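Local structure of sulfur oxygenase/reductase (Halothiobacillus neapolitanus, 6QPA) at residues E23-V28 with Q47-G52; E184-N189 with G270-D275; G208-D213 with M218-T223. The protein probably acts as an iron-dependent sulfur oxygenase/reductase that uses dioxygen to convert elemental sulfur into more oxidised and reduced sulfur compounds. All blocks are in the same frame, centred on the assembly; numbering follows the deposited sequence.

Interaction 1: residues E23-V28 with Q47-G52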
ATOM      1  N   GLU A  23      27.513 -25.239 -13.071  1.00 71.13           N
ATOM      2  CA  GLU A  23      27.288 -25.265 -14.508  1.00 79.10           C
ATOM      3  C   GLU A  23      28.517 -25.791 -15.241  1.00 78.15           C
ATOM      4  O   GLU A  23      28.408 -26.695 -16.080  1.00 79.50           O
ATOM      5  CB  GLU A  23      26.884 -23.879 -15.014  1.00 83.46           C
ATOM      6  CG  GLU A  23      26.485 -23.876 -16.483  1.00 95.17           C
ATOM      7  CD  GLU A  23      25.246 -24.727 -16.754  1.00105.62           C
ATOM      8  OE1 GLU A  23      24.407 -24.880 -15.837  1.00107.87           O
ATOM      9  OE2 GLU A  23      25.116 -25.256 -17.881  1.00109.25           O
ATOM     10  N   THR A  24      29.701 -25.244 -14.936  1.00 71.83           N
ATOM     11  CA  THR A  24      30.898 -25.709 -15.636  1.00 75.69           C
ATOM     12  C   THR A  24      31.267 -27.147 -15.280  1.00 66.81           C
ATOM     13  O   THR A  24      31.875 -27.831 -16.109  1.00 66.16           O
ATOM     14  CB  THR A  24      32.104 -24.791 -15.367  1.00 73.32           C
ATOM     15  OG1 THR A  24      32.672 -25.095 -14.092  1.00 84.68           O
ATOM     16  CG2 THR A  24      31.713 -23.317 -15.424  1.00 63.38           C
ATOM     17  N   MET A  25      30.870 -27.640 -14.102  1.00 68.01           N
ATOM     18  CA  MET A  25      31.160 -29.028 -13.742  1.00 70.71           C
ATOM     19  C   MET A  25      30.392 -30.032 -14.598  1.00 82.39           C
ATOM     20  O   MET A  25      30.906 -31.128 -14.858  1.00 87.82           O
ATOM     21  CB  MET A  25      30.843 -29.267 -12.268  1.00 65.56           C
ATOM     22  CG  MET A  25      31.984 -28.974 -11.330  1.00 66.07           C
ATOM     23  SD  MET A  25      31.613 -29.569  -9.673  1.00 67.34           S
ATOM     24  CE  MET A  25      30.120 -28.661  -9.288  1.00 54.22           C
ATOM     25  N   MET A  26      29.156 -29.722 -15.005  1.00 83.84           N
ATOM     26  CA  MET A  26      28.457 -30.645 -15.893  1.00 87.85           C
ATOM     27  C   MET A  26      28.769 -30.409 -17.368  1.00 80.71           C
ATOM     28  O   MET A  26      28.543 -31.310 -18.182  1.00 85.65           O
ATOM     29  CB  MET A  26      26.933 -30.613 -15.702  1.00 92.75           C
ATOM     30  CG  MET A  26      26.240 -29.303 -16.004  1.00 96.77           C
ATOM     31  SD  MET A  26      24.563 -29.283 -15.325  1.00 99.05           S
ATOM     32  CE  MET A  26      23.713 -30.244 -16.583  1.00 96.14           C
ATOM     33  N   LYS A  27      29.275 -29.230 -17.738  1.00 69.38           N
ATOM     34  CA  LYS A  27      29.594 -28.950 -19.133  1.00 70.95           C
ATOM     35  C   LYS A  27      31.023 -29.354 -19.499  1.00 69.26           C
ATOM     36  O   LYS A  27      31.259 -29.842 -20.611  1.00 68.03           O
ATOM     37  CB  LYS A  27      29.367 -27.461 -19.441  1.00 83.19           C
ATOM     38  CG  LYS A  27      30.491 -26.766 -20.243  1.00 96.53           C
ATOM     39  CD  LYS A  27      30.138 -26.579 -21.719  1.00102.26           C
ATOM     40  CE  LYS A  27      31.044 -25.546 -22.405  1.00103.74           C
ATOM     41  NZ  LYS A  27      31.993 -24.825 -21.489  1.00103.34           N
ATOM     42  N   VAL A  28      31.980 -29.161 -18.594  1.00 64.24           N
ATOM     43  CA  VAL A  28      33.385 -29.439 -18.874  1.00 61.59           C
ATOM     44  C   VAL A  28      33.823 -30.782 -18.293  1.00 61.68           C
ATOM     45  O   VAL A  28      34.635 -31.482 -18.899  1.00 61.80           O
ATOM     46  CB  VAL A  28      34.275 -28.285 -18.358  1.00 65.45           C
ATOM     47  CG1 VAL A  28      35.745 -28.594 -18.592  1.00 70.89           C
ATOM     48  CG2 VAL A  28      33.907 -26.978 -19.052  1.00 63.72           C
ATOM     49  N   GLN A  47      33.631 -38.895  -9.247  1.00 32.84           N
ATOM     50  CA  GLN A  47      33.594 -37.448  -9.078  1.00 32.89           C
ATOM     51  C   GLN A  47      32.907 -37.148  -7.747  1.00 35.27           C
ATOM     52  O   GLN A  47      31.704 -37.397  -7.581  1.00 33.29           O
ATOM     53  CB  GLN A  47      32.896 -36.757 -10.250  1.00 38.33           C
ATOM     54  CG  GLN A  47      33.071 -35.227 -10.230  1.00 54.80           C
ATOM     55  CD  GLN A  47      32.283 -34.510 -11.316  1.00 70.79           C
ATOM     56  OE1 GLN A  47      31.087 -34.748 -11.494  1.00 71.92           O
ATOM     57  NE2 GLN A  47      32.951 -33.615 -12.041  1.00 80.09           N
ATOM     58  N   LEU A  48      33.678 -36.649  -6.785  1.00 26.54           N
ATOM     59  CA  LEU A  48      33.190 -36.437  -5.430  1.00 28.44           C
ATOM     60  C   LEU A  48      33.143 -34.943  -5.141  1.00 36.68           C
ATOM     61  O   LEU A  48      34.150 -34.246  -5.296  1.00 31.14           O
ATOM     62  CB  LEU A  48      34.093 -37.144  -4.427  1.00 22.96           C
ATOM     63  CG  LEU A  48      34.337 -38.640  -4.604  1.00 39.83           C
ATOM     64  CD1 LEU A  48      35.321 -39.138  -3.541  1.00 37.35           C
ATOM     65  CD2 LEU A  48      33.024 -39.401  -4.479  1.00 33.75           C
ATOM     66  N   LEU A  49      31.981 -34.455  -4.723  1.00 32.29           N
ATOM     67  CA  LEU A  49      31.806 -33.064  -4.330  1.00 24.20           C
ATOM     68  C   LEU A  49      31.607 -32.996  -2.821  1.00 26.20           C
ATOM     69  O   LEU A  49      30.758 -33.704  -2.273  1.00 29.32           O
ATOM     70  CB  LEU A  49      30.613 -32.428  -5.065  1.00 30.86           C
ATOM     71  CG  LEU A  49      30.452 -30.930  -4.794  1.00 38.63           C
ATOM     72  CD1 LEU A  49      31.686 -30.181  -5.305  1.00 41.57           C
ATOM     73  CD2 LEU A  49      29.177 -30.379  -5.445  1.00 39.28           C
ATOM     74  N   GLN A  50      32.388 -32.166  -2.139  1.00 31.76           N
ATOM     75  CA  GLN A  50      32.266 -32.115  -0.682  1.00 29.48           C
ATOM     76  C   GLN A  50      30.930 -31.509  -0.265  1.00 31.59           C
ATOM     77  O   GLN A  50      30.473 -30.523  -0.848  1.00 25.64           O
ATOM     78  CB  GLN A  50      33.405 -31.316  -0.058  1.00 25.40           C
ATOM     79  CG  GLN A  50      33.313 -31.246   1.452  1.00 26.91           C
ATOM     80  CD  GLN A  50      34.465 -30.465   2.041  1.00 36.02           C
ATOM     81  OE1 GLN A  50      35.162 -29.739   1.336  1.00 29.73           O
ATOM     82  NE2 GLN A  50      34.670 -30.610   3.329  1.00 25.52           N
ATOM     83  N   THR A  51      30.290 -32.133   0.734  1.00 30.86           N
ATOM     84  CA  THR A  51      29.051 -31.644   1.321  1.00 29.17           C
ATOM     85  C   THR A  51      29.201 -31.197   2.765  1.00 34.93           C
ATOM     86  O   THR A  51      28.326 -30.486   3.267  1.00 33.41           O
ATOM     87  CB  THR A  51      27.976 -32.741   1.281  1.00 30.26           C
ATOM     88  OG1 THR A  51      28.484 -33.918   1.927  1.00 30.75           O
ATOM     89  CG2 THR A  51      27.597 -33.062  -0.154  1.00 26.35           C
ATOM     90  N   GLY A  52      30.286 -31.573   3.434  1.00 27.63           N
ATOM     91  CA  GLY A  52      30.472 -31.187   4.822  1.00 29.08           C
ATOM     92  C   GLY A  52      31.649 -31.932   5.430  1.00 35.80           C
ATOM     93  O   GLY A  52      32.530 -32.418   4.715  1.00 30.87           O
TER

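Interaction 2: residues E184-N189 with G270-D275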
ATOM      1  N   GLU A 184      36.631 -53.442   9.312  1.00 33.54           N
ATOM      2  CA  GLU A 184      35.934 -54.718   9.271  1.00 37.38           C
ATOM      3  C   GLU A 184      34.902 -54.821  10.387  1.00 39.37           C
ATOM      4  O   GLU A 184      33.824 -55.396  10.192  1.00 38.60           O
ATOM      5  CB  GLU A 184      36.948 -55.854   9.369  1.00 33.57           C
ATOM      6  CG  GLU A 184      37.760 -55.991   8.098  1.00 40.03           C
ATOM      7  CD  GLU A 184      38.804 -57.093   8.167  1.00 44.94           C
ATOM      8  OE1 GLU A 184      39.178 -57.495   9.286  1.00 46.16           O
ATOM      9  OE2 GLU A 184      39.245 -57.557   7.094  1.00 48.50           O
ATOM     10  N   TRP A 185      35.236 -54.314  11.579  1.00 35.75           N
ATOM     11  CA  TRP A 185      34.261 -54.291  12.663  1.00 37.19           C
ATOM     12  C   TRP A 185      33.058 -53.446  12.270  1.00 34.65           C
ATOM     13  O   TRP A 185      31.905 -53.861  12.444  1.00 37.54           O
ATOM     14  CB  TRP A 185      34.910 -53.752  13.938  1.00 36.38           C
ATOM     15  CG  TRP A 185      34.136 -53.960  15.246  1.00 34.21           C
ATOM     16  CD1 TRP A 185      34.390 -54.916  16.189  1.00 36.14           C
ATOM     17  CD2 TRP A 185      33.036 -53.181  15.762  1.00 29.64           C
ATOM     18  NE1 TRP A 185      33.526 -54.787  17.254  1.00 33.53           N
ATOM     19  CE2 TRP A 185      32.685 -53.734  17.023  1.00 36.66           C
ATOM     20  CE3 TRP A 185      32.328 -52.072  15.294  1.00 33.41           C
ATOM     21  CZ2 TRP A 185      31.640 -53.221  17.819  1.00 34.29           C
ATOM     22  CZ3 TRP A 185      31.265 -51.553  16.095  1.00 32.27           C
ATOM     23  CH2 TRP A 185      30.956 -52.130  17.349  1.00 26.87           C
ATOM     24  N   MET A 186      33.317 -52.264  11.707  1.00 33.96           N
ATOM     25  CA  MET A 186      32.232 -51.360  11.336  1.00 33.42           C
ATOM     26  C   MET A 186      31.338 -51.965  10.268  1.00 35.80           C
ATOM     27  O   MET A 186      30.108 -51.889  10.373  1.00 33.01           O
ATOM     28  CB  MET A 186      32.807 -50.027  10.866  1.00 33.88           C
ATOM     29  CG  MET A 186      33.473 -49.251  11.993  1.00 37.29           C
ATOM     30  SD  MET A 186      34.352 -47.755  11.488  1.00 40.11           S
ATOM     31  CE  MET A 186      33.029 -46.806  10.844  1.00 37.32           C
ATOM     32  N   LYS A 187      31.927 -52.599   9.245  1.00 36.72           N
ATOM     33  CA  LYS A 187      31.090 -53.154   8.185  1.00 40.31           C
ATOM     34  C   LYS A 187      30.254 -54.306   8.711  1.00 39.54           C
ATOM     35  O   LYS A 187      29.142 -54.524   8.240  1.00 40.95           O
ATOM     36  CB  LYS A 187      31.934 -53.599   6.980  1.00 39.25           C
ATOM     37  CG  LYS A 187      31.107 -53.982   5.737  1.00 38.30           C
ATOM     38  CD  LYS A 187      31.841 -53.636   4.439  1.00 38.94           C
ATOM     39  CE  LYS A 187      31.072 -54.053   3.169  1.00 36.76           C
ATOM     40  NZ  LYS A 187      30.780 -55.511   3.129  1.00 51.49           N
ATOM     41  N   ALA A 188      30.764 -55.030   9.702  1.00 41.28           N
ATOM     42  CA  ALA A 188      30.011 -56.119  10.298  1.00 38.00           C
ATOM     43  C   ALA A 188      28.940 -55.640  11.275  1.00 37.45           C
ATOM     44  O   ALA A 188      27.944 -56.335  11.468  1.00 39.18           O
ATOM     45  CB  ALA A 188      30.966 -57.079  11.009  1.00 37.97           C
ATOM     46  N   ASN A 189      29.109 -54.481  11.907  1.00 29.55           N
ATOM     47  CA  ASN A 189      28.300 -54.150  13.078  1.00 29.56           C
ATOM     48  C   ASN A 189      27.563 -52.815  13.039  1.00 34.47           C
ATOM     49  O   ASN A 189      26.772 -52.555  13.950  1.00 29.97           O
ATOM     50  CB  ASN A 189      29.169 -54.178  14.344  1.00 27.81           C
ATOM     51  CG  ASN A 189      29.635 -55.587  14.689  1.00 36.03           C
ATOM     52  OD1 ASN A 189      28.824 -56.487  14.856  1.00 40.07           O
ATOM     53  ND2 ASN A 189      30.941 -55.782  14.760  1.00 35.48           N
ATOM     54  N   GLY A 270      30.904 -42.223  14.553  1.00 32.67           N
ATOM     55  CA  GLY A 270      30.914 -41.977  15.987  1.00 29.47           C
ATOM     56  C   GLY A 270      31.065 -43.231  16.838  1.00 33.27           C
ATOM     57  O   GLY A 270      31.410 -43.124  18.019  1.00 30.49           O
ATOM     58  N   HIS A 271      30.827 -44.417  16.263  1.00 33.12           N
ATOM     59  CA  HIS A 271      30.968 -45.651  17.027  1.00 30.46           C
ATOM     60  C   HIS A 271      32.398 -45.866  17.513  1.00 33.11           C
ATOM     61  O   HIS A 271      32.590 -46.560  18.515  1.00 37.20           O
ATOM     62  CB  HIS A 271      30.539 -46.871  16.194  1.00 28.55           C
ATOM     63  CG  HIS A 271      29.064 -47.155  16.207  1.00 32.18           C
ATOM     64  ND1 HIS A 271      28.121 -46.271  15.726  1.00 38.13           N
ATOM     65  CD2 HIS A 271      28.375 -48.246  16.622  1.00 38.44           C
ATOM     66  CE1 HIS A 271      26.913 -46.795  15.863  1.00 38.74           C
ATOM     67  NE2 HIS A 271      27.039 -47.995  16.406  1.00 40.04           N
ATOM     68  N   VAL A 272      33.412 -45.289  16.852  1.00 35.36           N
ATOM     69  CA  VAL A 272      34.769 -45.451  17.380  1.00 36.18           C
ATOM     70  C   VAL A 272      34.933 -44.735  18.702  1.00 38.38           C
ATOM     71  O   VAL A 272      35.932 -44.939  19.385  1.00 38.22           O
ATOM     72  CB  VAL A 272      35.894 -44.981  16.434  1.00 30.15           C
ATOM     73  CG1 VAL A 272      35.816 -45.706  15.105  1.00 34.95           C
ATOM     74  CG2 VAL A 272      35.894 -43.445  16.242  1.00 25.24           C
ATOM     75  N   MET A 273      33.955 -43.930  19.097  1.00 38.66           N
ATOM     76  CA  MET A 273      34.002 -43.300  20.396  1.00 40.45           C
ATOM     77  C   MET A 273      32.949 -43.816  21.358  1.00 45.32           C
ATOM     78  O   MET A 273      33.199 -43.784  22.561  1.00 37.58           O
ATOM     79  CB  MET A 273      33.886 -41.779  20.267  1.00 44.84           C
ATOM     80  CG  MET A 273      35.115 -41.157  19.608  1.00 58.22           C
ATOM     81  SD  MET A 273      35.064 -39.358  19.554  1.00 71.02           S
ATOM     82  CE  MET A 273      33.674 -39.063  18.462  1.00 65.44           C
ATOM     83  N   VAL A 274      31.798 -44.305  20.877  1.00 42.26           N
ATOM     84  CA  VAL A 274      30.694 -44.677  21.771  1.00 38.06           C
ATOM     85  C   VAL A 274      30.445 -46.182  21.843  1.00 39.83           C
ATOM     86  O   VAL A 274      29.498 -46.601  22.526  1.00 43.75           O
ATOM     87  CB  VAL A 274      29.389 -43.930  21.425  1.00 39.13           C
ATOM     88  CG1 VAL A 274      29.565 -42.422  21.630  1.00 33.21           C
ATOM     89  CG2 VAL A 274      28.953 -44.221  19.990  1.00 29.18           C
ATOM     90  N   ASP A 275      31.255 -47.007  21.187  1.00 29.48           N
ATOM     91  CA  ASP A 275      31.246 -48.452  21.425  1.00 38.04           C
ATOM     92  C   ASP A 275      32.575 -48.826  22.070  1.00 35.46           C
ATOM     93  O   ASP A 275      33.636 -48.511  21.528  1.00 34.86           O
ATOM     94  CB  ASP A 275      31.024 -49.250  20.139  1.00 33.83           C
ATOM     95  CG  ASP A 275      31.024 -50.761  20.376  1.00 42.16           C
ATOM     96  OD1 ASP A 275      32.110 -51.366  20.584  1.00 38.73           O
ATOM     97  OD2 ASP A 275      29.926 -51.351  20.361  1.00 45.24           O
TER

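Interaction 3: residues G208-D213 with M218-T223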
ATOM      1  N   GLY A 208      49.529 -33.782 -13.614  1.00 36.80           N
ATOM      2  CA  GLY A 208      48.167 -33.739 -13.093  1.00 31.59           C
ATOM      3  C   GLY A 208      47.947 -32.649 -12.064  1.00 38.11           C
ATOM      4  O   GLY A 208      46.813 -32.197 -11.875  1.00 35.65           O
ATOM      5  N   SER A 209      49.014 -32.201 -11.413  1.00 39.76           N
ATOM      6  CA  SER A 209      48.955 -31.130 -10.434  1.00 35.31           C
ATOM      7  C   SER A 209      49.232 -29.777 -11.047  1.00 32.46           C
ATOM      8  O   SER A 209      49.388 -28.795 -10.311  1.00 30.97           O
ATOM      9  CB  SER A 209      49.955 -31.398  -9.309  1.00 31.61           C
ATOM     10  OG  SER A 209      49.682 -32.648  -8.721  1.00 30.55           O
ATOM     11  N   PHE A 210      49.310 -29.706 -12.373  1.00 33.63           N
ATOM     12  CA  PHE A 210      49.590 -28.455 -13.067  1.00 39.28           C
ATOM     13  C   PHE A 210      50.919 -27.839 -12.610  1.00 38.30           C
ATOM     14  O   PHE A 210      51.073 -26.616 -12.552  1.00 38.35           O
ATOM     15  CB  PHE A 210      48.431 -27.473 -12.885  1.00 47.68           C
ATOM     16  CG  PHE A 210      48.186 -26.620 -14.074  1.00 67.71           C
ATOM     17  CD1 PHE A 210      47.727 -27.184 -15.252  1.00 79.13           C
ATOM     18  CD2 PHE A 210      48.414 -25.255 -14.024  1.00 74.47           C
ATOM     19  CE1 PHE A 210      47.496 -26.399 -16.359  1.00 83.82           C
ATOM     20  CE2 PHE A 210      48.185 -24.461 -15.130  1.00 76.60           C
ATOM     21  CZ  PHE A 210      47.728 -25.032 -16.299  1.00 82.26           C
ATOM     22  N   GLN A 211      51.886 -28.681 -12.253  1.00 35.97           N
ATOM     23  CA  GLN A 211      53.194 -28.225 -11.780  1.00 36.99           C
ATOM     24  C   GLN A 211      54.173 -28.354 -12.944  1.00 35.16           C
ATOM     25  O   GLN A 211      54.851 -29.366 -13.090  1.00 35.50           O
ATOM     26  CB  GLN A 211      53.645 -29.024 -10.558  1.00 32.16           C
ATOM     27  CG  GLN A 211      52.801 -28.768  -9.310  1.00 37.29           C
ATOM     28  CD  GLN A 211      52.969 -27.361  -8.705  1.00 42.61           C
ATOM     29  OE1 GLN A 211      52.181 -26.958  -7.851  1.00 38.54           O
ATOM     30  NE2 GLN A 211      54.000 -26.629  -9.127  1.00 40.45           N
ATOM     31  N   LEU A 212      54.230 -27.317 -13.786  1.00 32.77           N
ATOM     32  CA  LEU A 212      55.066 -27.340 -14.981  1.00 37.44           C
ATOM     33  C   LEU A 212      56.462 -26.781 -14.687  1.00 43.59           C
ATOM     34  O   LEU A 212      56.759 -26.326 -13.579  1.00 42.23           O
ATOM     35  CB  LEU A 212      54.394 -26.571 -16.118  1.00 32.63           C
ATOM     36  CG  LEU A 212      52.957 -26.997 -16.435  1.00 37.58           C
ATOM     37  CD1 LEU A 212      52.382 -26.179 -17.581  1.00 33.34           C
ATOM     38  CD2 LEU A 212      52.941 -28.457 -16.788  1.00 39.04           C
ATOM     39  N   ASP A 213      57.350 -26.853 -15.694  1.00 38.20           N
ATOM     40  CA  ASP A 213      58.619 -26.145 -15.637  1.00 34.51           C
ATOM     41  C   ASP A 213      58.335 -24.639 -15.630  1.00 37.05           C
ATOM     42  O   ASP A 213      57.216 -24.214 -15.946  1.00 34.11           O
ATOM     43  CB  ASP A 213      59.483 -26.528 -16.840  1.00 38.16           C
ATOM     44  CG  ASP A 213      58.933 -25.971 -18.122  1.00 46.78           C
ATOM     45  OD1 ASP A 213      57.788 -26.319 -18.458  1.00 58.82           O
ATOM     46  OD2 ASP A 213      59.628 -25.176 -18.781  1.00 60.32           O
ATOM     47  N   MET A 218      54.719 -19.897 -17.109  1.00 42.32           N
ATOM     48  CA  MET A 218      54.490 -18.612 -17.762  1.00 43.61           C
ATOM     49  C   MET A 218      53.509 -18.757 -18.922  1.00 48.63           C
ATOM     50  O   MET A 218      52.522 -18.021 -19.011  1.00 49.45           O
ATOM     51  CB  MET A 218      55.819 -18.043 -18.274  1.00 55.48           C
ATOM     52  CG  MET A 218      56.874 -17.714 -17.232  1.00 57.74           C
ATOM     53  SD  MET A 218      56.310 -16.549 -15.992  1.00 57.64           S
ATOM     54  CE  MET A 218      56.008 -17.627 -14.589  1.00 48.77           C
ATOM     55  N   LYS A 219      53.761 -19.720 -19.822  1.00 49.60           N
ATOM     56  CA  LYS A 219      52.901 -19.902 -20.994  1.00 48.97           C
ATOM     57  C   LYS A 219      51.491 -20.331 -20.596  1.00 43.90           C
ATOM     58  O   LYS A 219      50.527 -20.026 -21.307  1.00 49.97           O
ATOM     59  CB  LYS A 219      53.511 -20.928 -21.965  1.00 47.04           C
ATOM     60  CG  LYS A 219      54.830 -20.503 -22.650  1.00 63.91           C
ATOM     61  CD  LYS A 219      54.710 -19.241 -23.514  1.00 84.53           C
ATOM     62  CE  LYS A 219      56.082 -18.813 -24.081  1.00 85.66           C
ATOM     63  NZ  LYS A 219      56.063 -17.480 -24.749  1.00 89.49           N
ATOM     64  N   ALA A 220      51.353 -21.050 -19.477  1.00 41.25           N
ATOM     65  CA  ALA A 220      50.044 -21.524 -19.037  1.00 38.36           C
ATOM     66  C   ALA A 220      49.087 -20.371 -18.764  1.00 45.71           C
ATOM     67  O   ALA A 220      47.874 -20.519 -18.955  1.00 41.58           O
ATOM     68  CB  ALA A 220      50.183 -22.405 -17.791  1.00 33.33           C
ATOM     69  N   VAL A 221      49.597 -19.231 -18.296  1.00 42.01           N
ATOM     70  CA  VAL A 221      48.757 -18.063 -18.061  1.00 49.60           C
ATOM     71  C   VAL A 221      48.873 -17.024 -19.175  1.00 52.40           C
ATOM     72  O   VAL A 221      48.316 -15.937 -19.044  1.00 57.01           O
ATOM     73  CB  VAL A 221      49.046 -17.430 -16.691  1.00 48.77           C
ATOM     74  CG1 VAL A 221      48.466 -18.287 -15.587  1.00 41.03           C
ATOM     75  CG2 VAL A 221      50.547 -17.232 -16.492  1.00 41.35           C
ATOM     76  N   SER A 222      49.596 -17.318 -20.259  1.00 50.81           N
ATOM     77  CA  SER A 222      49.634 -16.444 -21.432  1.00 49.80           C
ATOM     78  C   SER A 222      48.596 -16.833 -22.482  1.00 46.91           C
ATOM     79  O   SER A 222      48.699 -16.412 -23.639  1.00 50.17           O
ATOM     80  CB  SER A 222      51.027 -16.454 -22.076  1.00 50.92           C
ATOM     81  OG  SER A 222      52.038 -16.078 -21.167  1.00 53.90           O
ATOM     82  N   THR A 223      47.607 -17.632 -22.100  1.00 38.04           N
ATOM     83  CA  THR A 223      46.627 -18.184 -23.018  1.00 41.50           C
ATOM     84  C   THR A 223      45.310 -18.350 -22.268  1.00 43.40           C
ATOM     85  O   THR A 223      45.273 -18.392 -21.033  1.00 43.00           O
ATOM     86  CB  THR A 223      47.108 -19.531 -23.593  1.00 34.75           C
ATOM     87  OG1 THR A 223      46.089 -20.119 -24.418  1.00 34.22           O
ATOM     88  CG2 THR A 223      47.458 -20.506 -22.473  1.00 34.16           C
TER

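Interaction 1: residues E23-V28 with Q47-G52
Met25 reaches from helix 19-27 toward strand 42-53 and meets Leu49 there, the two side chains touching end to end with Met25 CE 4.3 Å from Leu49 CD2. The methionine gives up the most surface in the pairing. Its CG–SD bond continues the line of the chain (chi2 -170°), which carries the sulfur well clear of the helix before the terminal methyl turns aside to the leucine. Gln47, two residues before Leu49 and on the same side of the strand, points at the same turn of helix. Its stretched side chain brings NE2 to 4.3 Å from Met25 O, too long for a hydrogen bond, so the amide borders the helix backbone without binding it. The contact is therefore loose, apolar at one end and polar at the other, and the Gln47 side chain lies about 12 Å from the iron. Met109, from a loop, also touches Met25. The strand itself runs between strands 74-82 and 290-305, antiparallel to both: Leu49 packs on Met74 and Met76 of the first, Gln47 on Met302 and Met303 of the second. Through Met25, helix 19-27 lies against this large antiparallel sheet, consistent with the ferredoxin-like dimeric alpha/beta-barrel clan of the family.

Interaction 2: residues E184-N189 with G270-D275
Trp185, near the end of helix 172-189, turns the six-membered part of its indole toward the short helix 271-274 and Asp275 just beyond it. A chi1 of -166° swings the indole off its own helix to the aspartate, where the two carboxylate oxygens meet it differently. OD2 lies at the ring edge, near the indole plane, with Trp185 CH2 3.3 Å from Asp275 OD2. Because the carboxylate is tilted 62° from the ring, OD1 stands off the plane beside CZ2, with Trp185 CZ2 3.4 Å from Asp275 OD1. Next along the rim, Trp185 CZ3 comes within 4.4 Å of His271 CD2. The pyrrole nitrogen is engaged separately, Trp185 NE1 bonding to Glu277 OE1.

Met186 makes the apolar part of the contact, its SD 4.4 Å from Val272 CG1; Leu278 of helix 276-287 packs against both residues. One turn after the tryptophan, Asn189 folds back over the indole. Its ND2 sits 3.4 Å above the Trp185 ring plane, over the centre, and makes a weak, bent hydrogen bond to Trp185 O, while Asn189 OD1 accepts one from Lys310 of a neighbouring subunit. Leu307 of that same subunit packs on Trp185, so the contact is part of a subunit interface.

Asp275 is the N-cap of helix 276-287, and His271 ND1 is bonded to Gln267 O. These bonds fix the groups that meet the tryptophan. The capping bond, to Leu278 N, engages OD1 of the acid, whereas OD2, near the plane at the CH2 edge, probably gains a mild attraction from the slightly positive C–H there.

Interaction 3: residues G208-D213 with M218-T223
The loop 208-213 runs directly into helix 214-220, whose last turn lies back against it, with the CA atoms of Leu212 and Ala220 8.7 Å apart. Ala220 is the meeting point. Its CB lies 3.9 Å from both Phe210 CE2 and Phe210 CZ, at the far end of the phenyl ring, and Leu212 CD1 adds a second, longer touch at 4.4 Å from the same Ala220 CB. Phe210 has left-handed backbone angles (phi 58°, psi 32°), and an unusual chi1 of -145°, off the staggered positions, carries the end of its ring to Ala220. Phe100 of helix 96-101 also packs on Ala220, and Arg59 of a neighbouring subunit packs on Phe210.

The two segments bracket helix 214-220: Asp213, closing the first, is its N-cap, with OD1 making a weak bond to Gly216 N, and the second carries its last residues. There Met218 O accepts two hydrogen bonds from opposite faces of its carbonyl plane, from Val221 N at 3.2 Å and from Ser222 OG at 2.9 Å, which ties the serine hydroxyl to the turn where the helix finishes.

The loop also borders the metal site. The Phe210 side chain is about 10 Å from the iron and about 8 Å from that of its ligand His92, while Ser209 OG is hydrogen-bonded to the backbone N of another ligand, Glu116.

How the interactions relate
Interaction 1 comes first along the chain; the loop and helix of interaction 3 then fall between the two segments of interaction 2. The three are well separated: interactions 1 and 2 have centres 30 Å apart, interactions 1 and 3 23 Å, and interactions 2 and 3 45 Å, on opposite sides of the chain's centre. The large antiparallel sheet links them, since it contains strand 42-53 of interaction 1, and strand 193-204 runs from helix 172-189 of interaction 2 toward the loop of interaction 3. Other subunits border interactions 2 and 3 extensively, interaction 1 only at Lys27. Interactions 1 and 3 thus belong to the surroundings of the iron site, interaction 2 to an assembly surface away from it.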